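Long-range contact in Di-haem cytochrome c peroxidase family protein (Burkholderia thailandensis E264, PDB 6NX0), which is a diheme c-type enzyme of the cytochrome c peroxidase family that probably reduces hydrogen peroxide and transfers electrons: residues P112-S124 with E211-K223. Numbering follows the deposited sequence.
Sequences PALSEPRGMSCAS and EMNNASAAALMRK. With HEC (heme c), chain B; NO3 (nitrate ion), chain H.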
# COMPACT_ATOMS: atom_id res chain seq x y z
N PRO A 112 17.68 1.40 14.78
CA PRO A 112 18.12 0.11 14.24
C PRO A 112 18.30 -0.97 15.30
O PRO A 112 18.65 -2.10 14.96
CB PRO A 112 19.47 0.47 13.59
CG PRO A 112 20.00 1.57 14.49
CD PRO A 112 18.81 2.35 14.95
N ALA A 113 18.10 -0.65 16.57
CA ALA A 113 18.17 -1.66 17.61
C ALA A 113 16.93 -2.53 17.67
O ALA A 113 16.92 -3.53 18.39
CB ALA A 113 18.38 -1.00 18.97
N LEU A 114 15.88 -2.19 16.92
CA LEU A 114 14.59 -2.86 17.03
C LEU A 114 14.47 -4.06 16.10
O LEU A 114 13.35 -4.44 15.71
CB LEU A 114 13.47 -1.86 16.75
CG LEU A 114 13.47 -0.62 17.67
CD1 LEU A 114 12.21 0.20 17.44
CD2 LEU A 114 13.62 -1.02 19.13
N SER A 115 15.58 -4.64 15.69
CA SER A 115 15.59 -5.87 14.92
C SER A 115 16.52 -6.88 15.58
O SER A 115 17.34 -6.56 16.44
CB SER A 115 16.04 -5.61 13.49
OG SER A 115 17.35 -5.07 13.44
N GLU A 116 16.39 -8.13 15.12
CA GLU A 116 17.30 -9.20 15.50
C GLU A 116 17.76 -9.91 14.24
O GLU A 116 16.92 -10.50 13.53
CB GLU A 116 16.62 -10.19 16.43
CG GLU A 116 16.28 -9.63 17.80
CD GLU A 116 17.52 -9.25 18.60
OE1 GLU A 116 18.61 -9.81 18.35
OE2 GLU A 116 17.39 -8.39 19.49
N PRO A 117 19.06 -9.92 13.91
CA PRO A 117 20.13 -9.18 14.57
C PRO A 117 19.90 -7.69 14.43
O PRO A 117 19.14 -7.25 13.55
CB PRO A 117 21.39 -9.62 13.82
CG PRO A 117 21.01 -10.82 13.03
CD PRO A 117 19.55 -10.76 12.81
N ARG A 118 20.55 -6.90 15.28
CA ARG A 118 20.43 -5.45 15.21
C ARG A 118 20.88 -4.92 13.85
O ARG A 118 21.69 -5.55 13.15
CB ARG A 118 21.26 -4.79 16.32
N GLY A 119 20.36 -3.75 13.49
CA GLY A 119 20.79 -3.07 12.29
C GLY A 119 19.68 -2.68 11.33
O GLY A 119 19.92 -1.91 10.40
N MET A 120 18.49 -3.19 11.55
CA MET A 120 17.34 -2.92 10.69
C MET A 120 16.33 -2.09 11.47
O MET A 120 15.93 -2.46 12.57
CB MET A 120 16.73 -4.24 10.20
CG MET A 120 15.31 -4.12 9.69
SD MET A 120 14.77 -5.58 8.77
CE MET A 120 15.54 -5.24 7.21
N SER A 121 15.96 -0.93 10.91
CA SER A 121 14.90 -0.09 11.43
C SER A 121 13.73 -0.14 10.45
O SER A 121 13.83 -0.70 9.35
CB SER A 121 15.38 1.35 11.58
OG SER A 121 15.64 1.90 10.30
N CYS A 122 12.63 0.52 10.81
CA CYS A 122 11.54 0.69 9.85
C CYS A 122 12.05 1.28 8.54
O CYS A 122 11.58 0.91 7.46
CB CYS A 122 10.47 1.62 10.42
SG CYS A 122 9.80 1.20 12.04
N ALA A 123 12.97 2.24 8.63
CA ALA A 123 13.49 2.90 7.44
C ALA A 123 14.24 1.96 6.50
O ALA A 123 14.41 2.31 5.33
CB ALA A 123 14.41 4.04 7.87
N SER A 124 14.68 0.78 6.99
CA SER A 124 15.34 -0.22 6.16
C SER A 124 14.45 -0.77 5.06
O SER A 124 14.96 -1.34 4.09
CB SER A 124 15.83 -1.38 7.02
OG SER A 124 16.73 -0.93 8.01
N GLU A 211 11.00 -10.39 8.69
CA GLU A 211 11.23 -8.95 8.69
C GLU A 211 12.14 -8.57 9.85
O GLU A 211 13.32 -8.91 9.82
CB GLU A 211 9.89 -8.20 8.69
CG GLU A 211 9.08 -8.60 7.41
CD GLU A 211 7.89 -7.71 7.11
OE1 GLU A 211 7.34 -7.10 8.03
OE2 GLU A 211 7.46 -7.61 5.94
N MET A 212 11.66 -7.89 10.90
CA MET A 212 12.57 -7.44 11.94
C MET A 212 12.92 -8.53 12.95
O MET A 212 13.93 -8.40 13.63
CB MET A 212 11.99 -6.23 12.66
CG MET A 212 11.62 -5.11 11.69
SD MET A 212 10.88 -3.64 12.39
CE MET A 212 12.33 -2.78 13.02
N ASN A 213 12.11 -9.59 13.06
CA ASN A 213 12.50 -10.83 13.75
C ASN A 213 12.77 -10.66 15.25
O ASN A 213 13.59 -11.37 15.84
CB ASN A 213 13.73 -11.43 13.07
CG ASN A 213 14.08 -12.79 13.59
OD1 ASN A 213 13.22 -13.63 13.83
ND2 ASN A 213 15.38 -13.02 13.74
N ASN A 214 12.06 -9.77 15.92
CA ASN A 214 12.06 -9.86 17.38
C ASN A 214 11.31 -11.10 17.82
O ASN A 214 10.30 -11.49 17.21
CB ASN A 214 11.47 -8.60 18.00
CG ASN A 214 12.28 -7.36 17.68
OD1 ASN A 214 13.40 -7.20 18.16
ND2 ASN A 214 11.76 -6.52 16.83
N ALA A 215 11.80 -11.75 18.88
CA ALA A 215 11.29 -13.08 19.21
C ALA A 215 9.88 -13.03 19.78
O ALA A 215 9.08 -13.95 19.56
CB ALA A 215 12.25 -13.73 20.21
N SER A 216 9.56 -11.97 20.51
CA SER A 216 8.30 -11.84 21.22
C SER A 216 8.22 -10.42 21.74
O SER A 216 9.24 -9.73 21.83
CB SER A 216 8.20 -12.81 22.39
OG SER A 216 9.13 -12.41 23.39
N ALA A 217 7.01 -10.01 22.11
CA ALA A 217 6.86 -8.72 22.78
C ALA A 217 7.65 -8.67 24.08
O ALA A 217 8.20 -7.62 24.43
CB ALA A 217 5.38 -8.44 23.04
N ALA A 218 7.71 -9.79 24.82
CA ALA A 218 8.47 -9.81 26.06
C ALA A 218 9.96 -9.56 25.82
O ALA A 218 10.62 -8.84 26.59
CB ALA A 218 8.26 -11.14 26.78
N ALA A 219 10.51 -10.18 24.77
CA ALA A 219 11.91 -9.97 24.44
C ALA A 219 12.15 -8.54 24.00
O ALA A 219 13.15 -7.91 24.40
CB ALA A 219 12.34 -10.95 23.35
N LEU A 220 11.28 -8.02 23.15
CA LEU A 220 11.47 -6.66 22.65
C LEU A 220 11.38 -5.66 23.79
O LEU A 220 12.15 -4.69 23.84
CB LEU A 220 10.44 -6.35 21.57
CG LEU A 220 10.49 -4.93 20.99
CD1 LEU A 220 11.86 -4.68 20.32
CD2 LEU A 220 9.33 -4.68 20.04
N MET A 221 10.43 -5.87 24.70
CA MET A 221 10.28 -4.98 25.85
C MET A 221 11.56 -4.91 26.66
O MET A 221 12.02 -3.82 27.03
CB MET A 221 9.13 -5.47 26.72
CG MET A 221 8.94 -4.75 28.04
SD MET A 221 7.80 -5.64 29.10
CE MET A 221 8.84 -6.98 29.68
N ARG A 222 12.15 -6.07 26.95
CA ARG A 222 13.36 -6.11 27.75
C ARG A 222 14.50 -5.43 27.03
O ARG A 222 15.28 -4.69 27.64
CB ARG A 222 13.74 -7.55 28.07
CG ARG A 222 12.87 -8.19 29.14
CD ARG A 222 13.13 -9.70 29.25
NE ARG A 222 12.53 -10.21 30.48
CZ ARG A 222 11.23 -10.45 30.64
NH1 ARG A 222 10.37 -10.23 29.66
NH2 ARG A 222 10.79 -10.93 31.81
N LYS A 223 14.60 -5.64 25.72
CA LYS A 223 15.64 -4.99 24.95
C LYS A 223 15.48 -3.46 24.98
O LYS A 223 16.43 -2.73 25.28
CB LYS A 223 15.60 -5.52 23.52
CG LYS A 223 16.62 -4.84 22.61
CD LYS A 223 16.75 -5.56 21.28
CE LYS A 223 15.47 -5.58 20.46
NZ LYS A 223 15.74 -6.12 19.08
FE HEC B . 6.48 -1.77 6.86
CHA HEC B . 3.49 -2.25 5.17
CHB HEC B . 4.99 0.60 8.78
CHC HEC B . 9.05 -1.96 9.13
CHD HEC B . 7.96 -4.29 5.04
NA HEC B . 4.63 -0.92 6.89
C1A HEC B . 3.53 -1.28 6.13
C2A HEC B . 2.44 -0.42 6.48
C3A HEC B . 2.89 0.44 7.40
C4A HEC B . 4.24 0.08 7.75
CMA HEC B . 2.08 1.49 8.16
CAA HEC B . 1.02 -0.50 5.89
CBA HEC B . 0.88 0.48 4.74
CGA HEC B . -0.43 0.35 4.00
O1A HEC B . -0.68 1.25 3.15
O2A HEC B . -1.13 -0.70 4.16
NB HEC B . 6.94 -0.89 8.63
C1B HEC B . 6.16 0.07 9.26
C2B HEC B . 6.81 0.44 10.49
C3B HEC B . 7.89 -0.34 10.65
C4B HEC B . 8.00 -1.16 9.46
CMB HEC B . 6.28 1.50 11.45
CAB HEC B . 8.94 -0.32 11.78
CBB HEC B . 8.28 -0.80 13.10
NC HEC B . 8.17 -2.89 7.03
C1C HEC B . 9.13 -2.76 8.04
C2C HEC B . 10.29 -3.50 7.60
C3C HEC B . 10.03 -4.13 6.45
C4C HEC B . 8.67 -3.78 6.09
CMC HEC B . 11.65 -3.44 8.31
CAC HEC B . 11.05 -4.73 5.47
CBC HEC B . 11.69 -6.00 6.02
ND HEC B . 5.86 -2.99 5.36
C1D HEC B . 6.66 -3.96 4.73
C2D HEC B . 5.85 -4.67 3.78
C3D HEC B . 4.48 -4.10 3.87
C4D HEC B . 4.55 -3.05 4.86
CMD HEC B . 6.28 -5.87 2.96
CAD HEC B . 3.23 -4.55 3.09
CBD HEC B . 2.80 -5.87 3.70
CGD HEC B . 1.39 -6.28 3.32
O1D HEC B . 0.73 -5.53 2.56
O2D HEC B . 1.00 -7.40 3.75
N NO3 H . 14.25 -9.47 20.76
O1 NO3 H . 13.23 -8.77 20.70
O2 NO3 H . 14.25 -10.69 20.32
O3 NO3 H . 15.26 -8.95 21.33
O HOH W 1 5.55 -3.40 7.99
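M212 pushes its side chain between L114 and M120, where the loop leading into the CXXCH heme c motif (C122, C125, H126) is joined to the segment running into helix 217-225. The bend of its thioether at chi3 (79°) sets CE against the carbonyl oxygens of L114 (3.3 Å from O) and M120, with CB of L114 also in contact, while CG packs loosely on CG of M120. The same side chain faces the heme: CG of M212 lies 3.8 Å from the CMC methyl, and SD of M120 approaches that methyl too. C122 SG is bonded to the heme vinyl-derived carbon CAB, so this packing adjoins the covalent anchor of the cofactor. E211, hydrogen-bonded to S156, places OE2 near the meso carbon CHD; a water occupies an axial position on the iron.

Farther from the heme, polar groups join the backbones. E116 N donates almost straight down the C=O of M212 (2.9 Å), and N213 ND2 reaches E116 O, which S150 also engages. N214 ND2 donates to L114 O at 2.8 Å, lying 53° above that carbonyl's plane, and also binds L206 O. The opposite end of this amide, OD1, takes a bond from K223, which thereby helps fix the flip of the amide.

K223 extends from the helix with CG anti to its backbone N (chi1 177°) and turns at chi3 to bring NZ among several oxygens. There it pairs with E116 in a salt bridge, NZ coming to OE2 on its anti side, tilted out of the carboxylate plane. A nitrate ion, probably from the crystallisation liquor, sits beside this pair and accepts a hydrogen bond from A215 N. S216, at the N-cap position of helix 217-225, accepts a bond from A219 N through OG. The lysine's remaining assigned bond runs from NZ to A113 O, 2.9 Å away in the carbonyl plane.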